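Local coordinates for GCN5-related N-acetyltransferase:Aminotransferase, class-II (Rhodopseudomonas palustris, PDB 2FIW), which probably transfers the acetyl group of acetyl-coenzyme A, which it binds, to an amine, as GCN5-related N-acetyltransferases do, at residues L32-Y37 / A123-A127; E40-W45 / I146-L151; G75-L79 / L103-L107; G100-I104 / F130-Y136. One frame throughout, in Å; residues are numbered along the deposited sequence. Where two conformers were deposited one is given.

Interaction 1: residues L32-Y37 / A123-A127; sequences LTADDY and ASDNA. With ACO (acetyl coenzyme *a), chain C.
The phenol oxygen of Y37 holds two partners: D125 N donates to Y37 OH over 3.0 Å, nearly straight at 166°, and the hydroxyl is also hydrogen-bonded to the carbonyl O of A152 on strand 149-159. A phenylalanine here would probably leave both the amide of D125 and that carbonyl without their mate. Beside the hydroxyl, N126 OD1 comes to the edge of the same ring, 3.4 Å from Y37 CE1, with the amide plane almost perpendicular to the ring. In this GNAT fold the 123-127 loop follows the strand 118-123 that flanks the acetyl-coenzyme A cleft, and the 32-37 loop, leaving helix 18-32, packs against it. N126 serves both: with its CG set between backbone N and carbonyl carbon (chi1 50°), ND2 reaches the pantetheine oxygen O5P at 2.6 Å while T33 CG2 rests 3.5 Å from ND2. L32 CD1 packs against the next amide of the arm, 3.5 Å from O9P. At the more exposed edge the carboxylates of D36 and D125 stand at about a right angle to each other, and a water lies between D36 O and D125 OD2; D125 OD1 is engaged by R141 in a salt bridge.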
# COMPACT_ATOMS: atom_id res chain seq x y z
N LEU A 32 -11.77 -4.82 -0.87
CA LEU A 32 -11.72 -3.53 -1.58
C LEU A 32 -11.45 -3.57 -3.08
O LEU A 32 -11.41 -2.53 -3.73
CB LEU A 32 -10.77 -2.53 -0.89
CG LEU A 32 -11.04 -2.24 0.59
CD1 LEU A 32 -9.82 -1.63 1.25
CD2 LEU A 32 -12.29 -1.35 0.77
N THR A 33 -11.27 -4.77 -3.62
CA THR A 33 -10.77 -4.90 -5.00
C THR A 33 -11.73 -5.58 -5.99
O THR A 33 -11.35 -5.83 -7.13
CB THR A 33 -9.41 -5.64 -5.03
OG1 THR A 33 -9.60 -7.00 -4.64
CG2 THR A 33 -8.39 -5.00 -4.08
N ALA A 34 -12.96 -5.89 -5.55
CA ALA A 34 -13.91 -6.70 -6.33
C ALA A 34 -14.31 -6.08 -7.66
O ALA A 34 -14.58 -6.80 -8.62
CB ALA A 34 -15.16 -7.03 -5.50
N ASP A 35 -14.34 -4.76 -7.73
CA ASP A 35 -14.78 -4.13 -8.96
C ASP A 35 -13.71 -4.18 -10.05
O ASP A 35 -14.00 -3.94 -11.22
CB ASP A 35 -15.26 -2.70 -8.71
CG ASP A 35 -16.46 -2.64 -7.75
OD1 ASP A 35 -17.26 -3.61 -7.65
OD2 ASP A 35 -16.60 -1.59 -7.09
N ASP A 36 -12.48 -4.51 -9.67
CA ASP A 36 -11.42 -4.53 -10.66
C ASP A 36 -10.70 -5.87 -10.78
O ASP A 36 -9.93 -6.08 -11.72
CB ASP A 36 -10.44 -3.38 -10.44
CG ASP A 36 -11.14 -2.05 -10.35
OD1 ASP A 36 -11.33 -1.39 -11.39
OD2 ASP A 36 -11.51 -1.66 -9.22
N TYR A 37 -10.95 -6.76 -9.83
CA TYR A 37 -10.26 -8.05 -9.82
C TYR A 37 -11.24 -9.16 -9.50
O TYR A 37 -12.03 -9.03 -8.57
CB TYR A 37 -9.06 -8.05 -8.83
CG TYR A 37 -8.01 -7.05 -9.22
CD1 TYR A 37 -8.02 -5.74 -8.70
CD2 TYR A 37 -7.04 -7.36 -10.17
CE1 TYR A 37 -7.07 -4.80 -9.10
CE2 TYR A 37 -6.09 -6.43 -10.58
CZ TYR A 37 -6.10 -5.16 -10.04
OH TYR A 37 -5.16 -4.25 -10.46
N ALA A 123 0.45 0.77 -9.42
CA ALA A 123 -0.83 0.90 -8.72
C ALA A 123 -1.83 -0.11 -9.22
O ALA A 123 -1.98 -0.28 -10.42
CB ALA A 123 -1.38 2.32 -8.90
N SER A 124 -2.51 -0.78 -8.29
CA SER A 124 -3.66 -1.63 -8.62
C SER A 124 -4.79 -0.77 -9.19
O SER A 124 -4.86 0.43 -8.92
CB SER A 124 -4.13 -2.37 -7.38
OG SER A 124 -4.62 -1.48 -6.39
N ASP A 125 -5.67 -1.38 -9.98
CA ASP A 125 -6.69 -0.64 -10.74
C ASP A 125 -7.64 0.13 -9.84
O ASP A 125 -8.14 1.18 -10.21
CB ASP A 125 -7.48 -1.59 -11.65
CG ASP A 125 -6.64 -2.13 -12.83
OD1 ASP A 125 -5.43 -1.81 -12.95
OD2 ASP A 125 -7.21 -2.88 -13.65
N ASN A 126 -7.88 -0.41 -8.64
CA ASN A 126 -8.76 0.21 -7.66
C ASN A 126 -8.13 1.40 -6.91
O ASN A 126 -8.85 2.28 -6.43
CB ASN A 126 -9.24 -0.84 -6.66
CG ASN A 126 -8.09 -1.64 -6.08
OD1 ASN A 126 -7.32 -2.27 -6.82
ND2 ASN A 126 -7.96 -1.63 -4.76
N ALA A 127 -6.79 1.41 -6.84
CA ALA A 127 -6.05 2.48 -6.20
C ALA A 127 -5.53 3.48 -7.24
O ALA A 127 -4.95 4.50 -6.90
CB ALA A 127 -4.90 1.92 -5.40
N1A ACO C . -15.29 12.29 3.20
C2A ACO C . -15.24 11.97 1.89
N3A ACO C . -14.12 11.47 1.34
C4A ACO C . -12.97 11.27 2.06
C5A ACO C . -12.95 11.57 3.42
C6A ACO C . -14.21 12.12 4.01
N6A ACO C . -14.27 12.45 5.32
N7A ACO C . -11.71 11.28 3.88
C8A ACO C . -10.99 10.79 2.84
N9A ACO C . -11.76 10.80 1.74
C1B ACO C . -11.42 10.36 0.36
C2B ACO C . -10.23 11.06 -0.27
O2B ACO C . -10.62 12.31 -0.85
C3B ACO C . -9.82 10.05 -1.33
O3B ACO C . -10.41 10.35 -2.60
P3B ACO C . -9.74 9.87 -4.00
O7A ACO C . -10.01 8.38 -4.14
O8A ACO C . -8.27 10.17 -3.84
O9A ACO C . -10.45 10.74 -5.01
C4B ACO C . -10.31 8.69 -0.82
O4B ACO C . -11.16 8.95 0.30
C5B ACO C . -9.18 7.77 -0.39
O5B ACO C . -8.29 8.52 0.45
P1A ACO C . -7.74 7.98 1.86
O1A ACO C . -8.88 7.92 2.86
O2A ACO C . -6.51 8.82 2.14
O3A ACO C . -7.26 6.49 1.45
P2A ACO C . -7.74 5.16 2.18
O4A ACO C . -9.19 4.93 1.82
O5A ACO C . -7.33 5.26 3.62
O6A ACO C . -6.83 4.01 1.48
CBP ACO C . -6.18 2.55 -0.42
CCP ACO C . -6.50 3.97 0.09
CDP ACO C . -6.02 2.63 -1.93
CEP ACO C . -4.90 2.05 0.23
CAP ACO C . -7.31 1.55 -0.05
OAP ACO C . -8.52 1.82 -0.78
C9P ACO C . -6.98 0.06 -0.11
O9P ACO C . -6.46 -0.55 0.95
N8P ACO C . -7.23 -0.60 -1.16
C7P ACO C . -7.06 -2.03 -1.44
C6P ACO C . -5.60 -2.48 -1.56
C5P ACO C . -4.95 -1.73 -2.68
O5P ACO C . -5.52 -1.58 -3.75
N4P ACO C . -3.74 -1.25 -2.44
C3P ACO C . -2.94 -0.48 -3.36
C2P ACO C . -2.18 -1.46 -4.24
S1P ACO C . -0.89 -0.50 -4.94
C ACO C . 0.47 -0.94 -4.09
O ACO C . 0.38 -1.43 -2.97
CH3 ACO C . 1.65 -0.76 -4.67
O HOH W 1 -9.66 -1.84 -14.34
O HOH W 2 -7.72 -5.81 -13.04

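Interaction 2: residues E40-W45 / I146-L151; sequences EQQEAW and INGEWL
Q41 and E149 cross at about a right angle where helix 39-46 meets the 146-151 turn. The extended side chain of Q41 runs past the carboxylate, CG lying 3.4 Å from E149 OE2, and turns its amide so that NE2 gives an almost linear bond to W150 O, 2.8 Å long at 169°. That oxygen lies in the plane of the glutamine amide, and the nitrogen in turn lies in the carbonyl plane. The other end of the amide, OE1, accepts from the backbone N of S38, so its rotation is fixed from both sides. An alanine in this place would probably leave W150 O without its side-chain donor and S38 N without its acceptor. E149 doubles back at its second torsion (chi2 -86°), which lays CG against A44 CB at 3.5 Å and carries the carboxylate up to E40; there the two OE1 atoms are only 3.0 Å apart, a like-charge approach that would probably favour a proton or a cation near one of them. Deeper in, W45 and L151 also meet at about a right angle: L151 CD2 lies 3.8 Å from W45 CE3. I146 CG2 lies 3.3 Å from A44 O. The axis of helix segment 40-45 runs at 99° to that of strand segment 149-151, across the end of a two-residue beta hairpin whose type I' turn runs from I146 to E149 and which joins the last two strands of the acetyltransferase sheet.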
# COMPACT_ATOMS: atom_id res chain seq x y z
N GLU A 40 -10.43 -15.15 -8.22
CA GLU A 40 -9.19 -15.89 -8.31
C GLU A 40 -7.95 -14.99 -8.30
O GLU A 40 -6.91 -15.37 -7.76
CB GLU A 40 -9.18 -16.74 -9.58
CG GLU A 40 -9.93 -18.05 -9.48
CD GLU A 40 -9.55 -19.00 -10.62
OE1 GLU A 40 -8.34 -19.17 -10.88
OE2 GLU A 40 -10.46 -19.58 -11.25
N GLN A 41 -8.07 -13.83 -8.94
CA GLN A 41 -7.04 -12.81 -8.90
C GLN A 41 -6.80 -12.33 -7.46
O GLN A 41 -5.65 -12.27 -7.00
CB GLN A 41 -7.43 -11.63 -9.78
CG GLN A 41 -7.39 -11.95 -11.27
CD GLN A 41 -7.81 -10.78 -12.10
OE1 GLN A 41 -8.91 -10.24 -11.94
NE2 GLN A 41 -6.93 -10.36 -13.00
N GLN A 42 -7.88 -12.03 -6.75
CA GLN A 42 -7.82 -11.61 -5.34
C GLN A 42 -7.18 -12.66 -4.45
O GLN A 42 -6.46 -12.32 -3.51
CB GLN A 42 -9.22 -11.28 -4.82
CG GLN A 42 -9.92 -10.13 -5.52
CD GLN A 42 -11.37 -9.98 -5.06
OE1 GLN A 42 -12.09 -10.97 -4.93
NE2 GLN A 42 -11.79 -8.75 -4.82
N GLU A 43 -7.44 -13.93 -4.74
CA GLU A 43 -6.90 -15.04 -3.96
C GLU A 43 -5.40 -15.20 -4.14
O GLU A 43 -4.69 -15.48 -3.18
CB GLU A 43 -7.63 -16.36 -4.29
CG GLU A 43 -9.04 -16.45 -3.70
CD GLU A 43 -9.96 -17.48 -4.38
OE1 GLU A 43 -9.50 -18.24 -5.28
OE2 GLU A 43 -11.15 -17.52 -4.01
N ALA A 44 -4.92 -15.03 -5.38
CA ALA A 44 -3.49 -15.10 -5.68
C ALA A 44 -2.73 -13.91 -5.08
O ALA A 44 -1.68 -14.09 -4.48
CB ALA A 44 -3.27 -15.16 -7.17
N TRP A 45 -3.28 -12.72 -5.27
CA TRP A 45 -2.75 -11.49 -4.67
C TRP A 45 -2.60 -11.66 -3.14
O TRP A 45 -1.50 -11.50 -2.62
CB TRP A 45 -3.68 -10.33 -5.01
CG TRP A 45 -3.22 -8.97 -4.64
CD1 TRP A 45 -2.10 -8.61 -3.91
CD2 TRP A 45 -3.90 -7.75 -4.95
NE1 TRP A 45 -2.05 -7.24 -3.76
CE2 TRP A 45 -3.14 -6.69 -4.39
CE3 TRP A 45 -5.08 -7.45 -5.65
CZ2 TRP A 45 -3.53 -5.34 -4.51
CZ3 TRP A 45 -5.46 -6.11 -5.77
CH2 TRP A 45 -4.69 -5.08 -5.19
N ILE A 146 1.33 -13.38 -10.42
CA ILE A 146 1.37 -13.65 -8.99
C ILE A 146 0.70 -14.98 -8.77
O ILE A 146 -0.47 -15.13 -9.11
CB ILE A 146 0.58 -12.60 -8.14
CG1 ILE A 146 1.10 -11.19 -8.33
CG2 ILE A 146 0.63 -12.98 -6.63
CD1 ILE A 146 0.23 -10.11 -7.65
N ASN A 147 1.43 -15.92 -8.18
CA ASN A 147 0.87 -17.23 -7.83
C ASN A 147 0.04 -17.86 -8.95
O ASN A 147 -1.06 -18.38 -8.71
CB ASN A 147 0.05 -17.14 -6.54
CG ASN A 147 0.05 -18.43 -5.78
OD1 ASN A 147 0.93 -19.27 -5.98
ND2 ASN A 147 -0.93 -18.61 -4.90
N GLY A 148 0.56 -17.77 -10.17
CA GLY A 148 -0.08 -18.37 -11.34
C GLY A 148 -1.26 -17.60 -11.91
O GLY A 148 -1.96 -18.12 -12.78
N GLU A 149 -1.51 -16.39 -11.41
CA GLU A 149 -2.55 -15.53 -11.96
C GLU A 149 -1.93 -14.31 -12.60
O GLU A 149 -0.85 -13.90 -12.21
CB GLU A 149 -3.51 -15.07 -10.85
CG GLU A 149 -4.44 -16.15 -10.36
CD GLU A 149 -5.69 -16.25 -11.21
OE1 GLU A 149 -6.08 -17.37 -11.53
OE2 GLU A 149 -6.28 -15.20 -11.57
N TRP A 150 -2.62 -13.74 -13.59
CA TRP A 150 -2.24 -12.46 -14.15
C TRP A 150 -3.17 -11.34 -13.63
O TRP A 150 -4.40 -11.50 -13.58
CB TRP A 150 -2.24 -12.50 -15.69
CG TRP A 150 -1.15 -13.38 -16.33
CD1 TRP A 150 -0.09 -14.00 -15.71
CD2 TRP A 150 -1.02 -13.69 -17.73
NE1 TRP A 150 0.68 -14.69 -16.63
CE2 TRP A 150 0.13 -14.52 -17.87
CE3 TRP A 150 -1.77 -13.37 -18.87
CZ2 TRP A 150 0.55 -15.02 -19.12
CZ3 TRP A 150 -1.35 -13.87 -20.11
CH2 TRP A 150 -0.20 -14.68 -20.22
N LEU A 151 -2.57 -10.22 -13.23
CA LEU A 151 -3.29 -9.10 -12.66
C LEU A 151 -2.75 -7.84 -13.31
O LEU A 151 -1.53 -7.68 -13.42
CB LEU A 151 -3.07 -9.03 -11.14
CG LEU A 151 -3.94 -9.82 -10.17
CD1 LEU A 151 -3.52 -11.28 -10.06
CD2 LEU A 151 -3.87 -9.20 -8.81

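Interaction 3: residues G75-L79 / L103-L107; sequences GFASL and LIDAL
A77 CB fits among three side chains of helix 99-112, and the whole contact is helix-on-sheet packing in the acetyltransferase alpha/beta fold, helix segment 103-107 running at 23° to strand segment 75-79. This helix links strands 84-90 and 118-123, neighbours that lie parallel in the sheet, and so forms a beta-alpha-beta crossover over one face. The dense part lies around A77. Its methyl meets L107 CD1 at 3.7 Å and L103 CB at 4.0 Å, while I104 CD1 comes to 4.2 Å from A77 CB, its end bent inward by the second torsion (chi2 -44°). So short a side chain probably lets the helix lie close, the axes of the two segments nearing to 8.5 Å. Upstream, L103 CD1 rests on the backbone itself, 3.6 Å from the carbonyl carbon of F76, at a point where G75 offers no side chain. F76 and S78 point away, to the other face of the sheet, where F76 packs on helix 18-32 and S78 OG is hydrogen-bonded to T64. The looser side is the outer surface of the helix, where D105 makes no contact with the strand and is exposed to solvent; A106 packs instead on L10 and L65. At the far end L79 meets L107 through its backbone N, 4.0 Å from L107 CD1, and through its CB, set 4.1 Å from L107 CD2.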
# COMPACT_ATOMS: atom_id res chain seq x y z
N GLY A 75 -3.76 0.24 8.95
CA GLY A 75 -3.16 0.44 7.63
C GLY A 75 -1.65 0.40 7.68
O GLY A 75 -1.05 0.60 8.74
N PHE A 76 -1.02 0.11 6.54
CA PHE A 76 0.44 0.16 6.43
C PHE A 76 0.90 0.48 5.00
O PHE A 76 0.14 0.31 4.01
CB PHE A 76 1.09 -1.14 6.96
CG PHE A 76 1.00 -2.29 6.00
CD1 PHE A 76 -0.18 -3.04 5.90
CD2 PHE A 76 2.08 -2.60 5.16
CE1 PHE A 76 -0.27 -4.09 4.99
CE2 PHE A 76 2.00 -3.66 4.26
CZ PHE A 76 0.82 -4.41 4.17
N ALA A 77 2.12 0.97 4.88
CA ALA A 77 2.70 1.22 3.57
C ALA A 77 4.20 0.97 3.62
O ALA A 77 4.80 1.00 4.69
CB ALA A 77 2.38 2.63 3.08
N SER A 78 4.79 0.72 2.46
CA SER A 78 6.16 0.27 2.39
C SER A 78 6.90 0.89 1.23
O SER A 78 6.47 0.81 0.07
CB SER A 78 6.20 -1.25 2.28
OG SER A 78 7.39 -1.77 2.84
N LEU A 79 8.01 1.53 1.56
CA LEU A 79 8.89 2.06 0.55
C LEU A 79 10.02 1.05 0.29
O LEU A 79 10.67 0.59 1.22
CB LEU A 79 9.46 3.41 0.99
CG LEU A 79 10.41 4.10 0.01
CD1 LEU A 79 9.62 4.86 -1.04
CD2 LEU A 79 11.31 5.04 0.81
N LEU A 103 -0.23 7.91 5.19
CA LEU A 103 0.83 6.94 4.94
C LEU A 103 1.70 7.34 3.77
O LEU A 103 2.93 7.31 3.88
CB LEU A 103 0.24 5.55 4.70
CG LEU A 103 -0.17 4.72 5.91
CD1 LEU A 103 -0.98 3.53 5.41
CD2 LEU A 103 1.08 4.30 6.78
N ILE A 104 1.07 7.71 2.65
CA ILE A 104 1.80 8.06 1.43
C ILE A 104 2.59 9.36 1.56
O ILE A 104 3.72 9.42 1.09
CB ILE A 104 0.91 8.01 0.16
CG1 ILE A 104 0.38 6.60 -0.06
CG2 ILE A 104 1.68 8.43 -1.08
CD1 ILE A 104 1.44 5.50 0.13
N ASP A 105 2.03 10.38 2.20
CA ASP A 105 2.78 11.58 2.55
C ASP A 105 4.08 11.25 3.32
O ASP A 105 5.14 11.81 3.05
CB ASP A 105 1.92 12.51 3.41
CG ASP A 105 0.76 13.17 2.63
OD1 ASP A 105 0.75 13.16 1.37
OD2 ASP A 105 -0.15 13.71 3.30
N ALA A 106 3.98 10.33 4.28
CA ALA A 106 5.16 9.91 5.05
C ALA A 106 6.22 9.25 4.18
O ALA A 106 7.41 9.53 4.34
CB ALA A 106 4.78 9.00 6.21
N LEU A 107 5.78 8.42 3.23
CA LEU A 107 6.69 7.77 2.29
C LEU A 107 7.37 8.75 1.33
O LEU A 107 8.56 8.61 1.03
CB LEU A 107 6.00 6.65 1.52
CG LEU A 107 5.49 5.40 2.28
CD1 LEU A 107 5.17 4.30 1.29
CD2 LEU A 107 6.47 4.90 3.34

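Interaction 4: residues G100-I104 / F130-Y136; sequences GTTLI and FFAKRGY. With ACO (acetyl coenzyme *a), chain C.
R134 takes hold of one oxygen with two nitrogens: NH2 and NE both donate side-on to T101 OG1, at 3.0 and 3.2 Å, with that oxygen nearly in the guanidinium plane. The same hydroxyl donates to the cofactor's phosphate oxygen O2A, tying the arginine to the pyrophosphate. This is the acetyl-coenzyme A site of the GNAT fold, where the N-terminal end of helix 99-112 presents backbone amides to the pyrophosphate: G100 N bonds O5A at 2.9 Å, and T101 N bonds O2A. A side chain at G100 would run into O3A, which is probably why glycine is found there. At the 3'-phosphate, R134 NH1 lies so near O8A that the distance is doubtful, whereas K133 NZ bonds O9A at 2.8 Å and is salt-bridged to E129. The bend in R134 (chi2 -68°) also brings its guanidinium over F130 CE1. That ring, its CG anti to the backbone N (chi1 171°), is wedged between the cofactor and the helix: CCP covers one face, I104 CG1 comes to its edge, and CZ lies 3.7 Å from G100 C. The helix ending here closes in a Schellman motif with G135 at its positive-phi position, after which Y136 turns back inward. Its hydroxyl, hydrogen-bonded to E108, rests with OH 3.9 Å from I104 CG2.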
# COMPACT_ATOMS: atom_id res chain seq x y z
N GLY A 100 -4.70 6.27 4.11
CA GLY A 100 -3.86 6.13 2.92
C GLY A 100 -3.01 7.35 2.62
O GLY A 100 -1.80 7.24 2.38
N THR A 101 -3.65 8.52 2.63
CA THR A 101 -2.98 9.81 2.38
C THR A 101 -1.86 10.12 3.39
O THR A 101 -0.77 10.50 3.01
CB THR A 101 -4.01 10.98 2.35
OG1 THR A 101 -4.92 10.77 1.27
CG2 THR A 101 -3.35 12.34 2.21
N THR A 102 -2.15 9.94 4.66
CA THR A 102 -1.16 10.10 5.73
C THR A 102 0.04 9.18 5.49
O THR A 102 1.18 9.62 5.56
CB THR A 102 -1.82 9.83 7.12
OG1 THR A 102 -2.90 10.76 7.31
CG2 THR A 102 -0.83 9.99 8.25
N LEU A 103 -0.23 7.91 5.19
CA LEU A 103 0.83 6.94 4.94
C LEU A 103 1.70 7.34 3.77
O LEU A 103 2.93 7.31 3.88
CB LEU A 103 0.24 5.55 4.70
CG LEU A 103 -0.17 4.72 5.91
CD1 LEU A 103 -0.98 3.53 5.41
CD2 LEU A 103 1.08 4.30 6.78
N ILE A 104 1.07 7.71 2.65
CA ILE A 104 1.80 8.06 1.43
C ILE A 104 2.59 9.36 1.56
O ILE A 104 3.72 9.42 1.09
CB ILE A 104 0.91 8.01 0.16
CG1 ILE A 104 0.38 6.60 -0.06
CG2 ILE A 104 1.68 8.43 -1.08
CD1 ILE A 104 1.44 5.50 0.13
N PHE A 130 -7.01 7.10 -6.61
CA PHE A 130 -6.33 7.54 -5.40
C PHE A 130 -4.98 8.16 -5.69
O PHE A 130 -4.73 9.28 -5.25
CB PHE A 130 -6.13 6.39 -4.40
CG PHE A 130 -5.23 6.76 -3.22
CD1 PHE A 130 -5.77 7.33 -2.06
CD2 PHE A 130 -3.86 6.58 -3.29
CE1 PHE A 130 -4.96 7.69 -0.99
CE2 PHE A 130 -3.04 6.94 -2.23
CZ PHE A 130 -3.59 7.50 -1.07
N PHE A 131 -4.11 7.43 -6.40
CA PHE A 131 -2.76 7.93 -6.69
C PHE A 131 -2.76 9.12 -7.63
O PHE A 131 -1.95 10.04 -7.45
CB PHE A 131 -1.82 6.83 -7.21
CG PHE A 131 -1.29 5.91 -6.13
CD1 PHE A 131 -0.26 6.33 -5.29
CD2 PHE A 131 -1.82 4.63 -5.95
CE1 PHE A 131 0.23 5.47 -4.28
CE2 PHE A 131 -1.34 3.78 -4.96
CZ PHE A 131 -0.31 4.19 -4.12
N ALA A 132 -3.66 9.11 -8.62
CA ALA A 132 -3.75 10.20 -9.59
C ALA A 132 -4.10 11.54 -8.93
O ALA A 132 -3.56 12.56 -9.32
CB ALA A 132 -4.75 9.85 -10.69
N LYS A 133 -4.98 11.51 -7.93
CA LYS A 133 -5.37 12.71 -7.17
C LYS A 133 -4.22 13.29 -6.32
O LYS A 133 -4.36 14.38 -5.74
CB LYS A 133 -6.56 12.43 -6.23
CG LYS A 133 -7.82 11.82 -6.85
CD LYS A 133 -8.67 12.85 -7.56
CE LYS A 133 -10.15 12.67 -7.25
NZ LYS A 133 -10.74 11.37 -7.68
N ARG A 134 -3.11 12.56 -6.20
CA ARG A 134 -1.97 12.99 -5.39
C ARG A 134 -0.79 13.20 -6.31
O ARG A 134 0.36 13.07 -5.91
CB ARG A 134 -1.61 11.95 -4.31
CG ARG A 134 -2.78 11.24 -3.62
CD ARG A 134 -3.59 12.20 -2.77
NE ARG A 134 -4.52 11.57 -1.82
CZ ARG A 134 -5.67 10.97 -2.16
NH1 ARG A 134 -6.02 10.83 -3.43
NH2 ARG A 134 -6.46 10.47 -1.23
N GLY A 135 -1.08 13.50 -7.57
CA GLY A 135 -0.06 13.91 -8.51
C GLY A 135 0.72 12.80 -9.20
O GLY A 135 1.68 13.09 -9.92
N TYR A 136 0.33 11.55 -9.00
CA TYR A 136 0.94 10.43 -9.74
C TYR A 136 0.35 10.34 -11.14
O TYR A 136 -0.88 10.40 -11.32
CB TYR A 136 0.76 9.11 -9.00
CG TYR A 136 1.59 9.04 -7.74
CD1 TYR A 136 1.20 9.75 -6.59
CD2 TYR A 136 2.74 8.26 -7.69
CE1 TYR A 136 1.97 9.69 -5.44
CE2 TYR A 136 3.51 8.20 -6.54
CZ TYR A 136 3.11 8.91 -5.42
OH TYR A 136 3.87 8.86 -4.29
N1A ACO C . -15.29 12.29 3.20
C2A ACO C . -15.24 11.97 1.89
N3A ACO C . -14.12 11.47 1.34
C4A ACO C . -12.97 11.27 2.06
C5A ACO C . -12.95 11.57 3.42
C6A ACO C . -14.21 12.12 4.01
N6A ACO C . -14.27 12.45 5.32
N7A ACO C . -11.71 11.28 3.88
C8A ACO C . -10.99 10.79 2.84
N9A ACO C . -11.76 10.80 1.74
C1B ACO C . -11.42 10.36 0.36
C2B ACO C . -10.23 11.06 -0.27
O2B ACO C . -10.62 12.31 -0.85
C3B ACO C . -9.82 10.05 -1.33
O3B ACO C . -10.41 10.35 -2.60
P3B ACO C . -9.74 9.87 -4.00
O7A ACO C . -10.01 8.38 -4.14
O8A ACO C . -8.27 10.17 -3.84
O9A ACO C . -10.45 10.74 -5.01
C4B ACO C . -10.31 8.69 -0.82
O4B ACO C . -11.16 8.95 0.30
C5B ACO C . -9.18 7.77 -0.39
O5B ACO C . -8.29 8.52 0.45
P1A ACO C . -7.74 7.98 1.86
O1A ACO C . -8.88 7.92 2.86
O2A ACO C . -6.51 8.82 2.14
O3A ACO C . -7.26 6.49 1.45
P2A ACO C . -7.74 5.16 2.18
O4A ACO C . -9.19 4.93 1.82
O5A ACO C . -7.33 5.26 3.62
O6A ACO C . -6.83 4.01 1.48
CBP ACO C . -6.18 2.55 -0.42
CCP ACO C . -6.50 3.97 0.09
CDP ACO C . -6.02 2.63 -1.93
CEP ACO C . -4.90 2.05 0.23
CAP ACO C . -7.31 1.55 -0.05
OAP ACO C . -8.52 1.82 -0.78
C9P ACO C . -6.98 0.06 -0.11
O9P ACO C . -6.46 -0.55 0.95
N8P ACO C . -7.23 -0.60 -1.16
C7P ACO C . -7.06 -2.03 -1.44
C6P ACO C . -5.60 -2.48 -1.56
C5P ACO C . -4.95 -1.73 -2.68
O5P ACO C . -5.52 -1.58 -3.75
N4P ACO C . -3.74 -1.25 -2.44
C3P ACO C . -2.94 -0.48 -3.36
C2P ACO C . -2.18 -1.46 -4.24
S1P ACO C . -0.89 -0.50 -4.94
C ACO C . 0.47 -0.94 -4.09
O ACO C . 0.38 -1.43 -2.97
CH3 ACO C . 1.65 -0.76 -4.67

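How the interactions relate
Interaction 3 is the fully buried, purely apolar one, while interaction 4 is also buried but adds phosphate-binding polar groups. These two share L103 and I104: one face of helix 99-112 packs on the sheet, and its N-terminal end turns to the cofactor. Interactions 1 and 4 both touch acetyl-coenzyme A, the former at the pantetheine arm and the latter at the phosphates, and A123 CB meets F131 between them. Interaction 2 lies farther out, partly on the surface, mixing an amide hydrogen bond and two close carboxylates with apolar packing; it joins interaction 1 where Q42 probably hydrogen-bonds T33 and where W45 packs on S124 and T33. Thus the chemistry grows more polar toward cofactor and solvent.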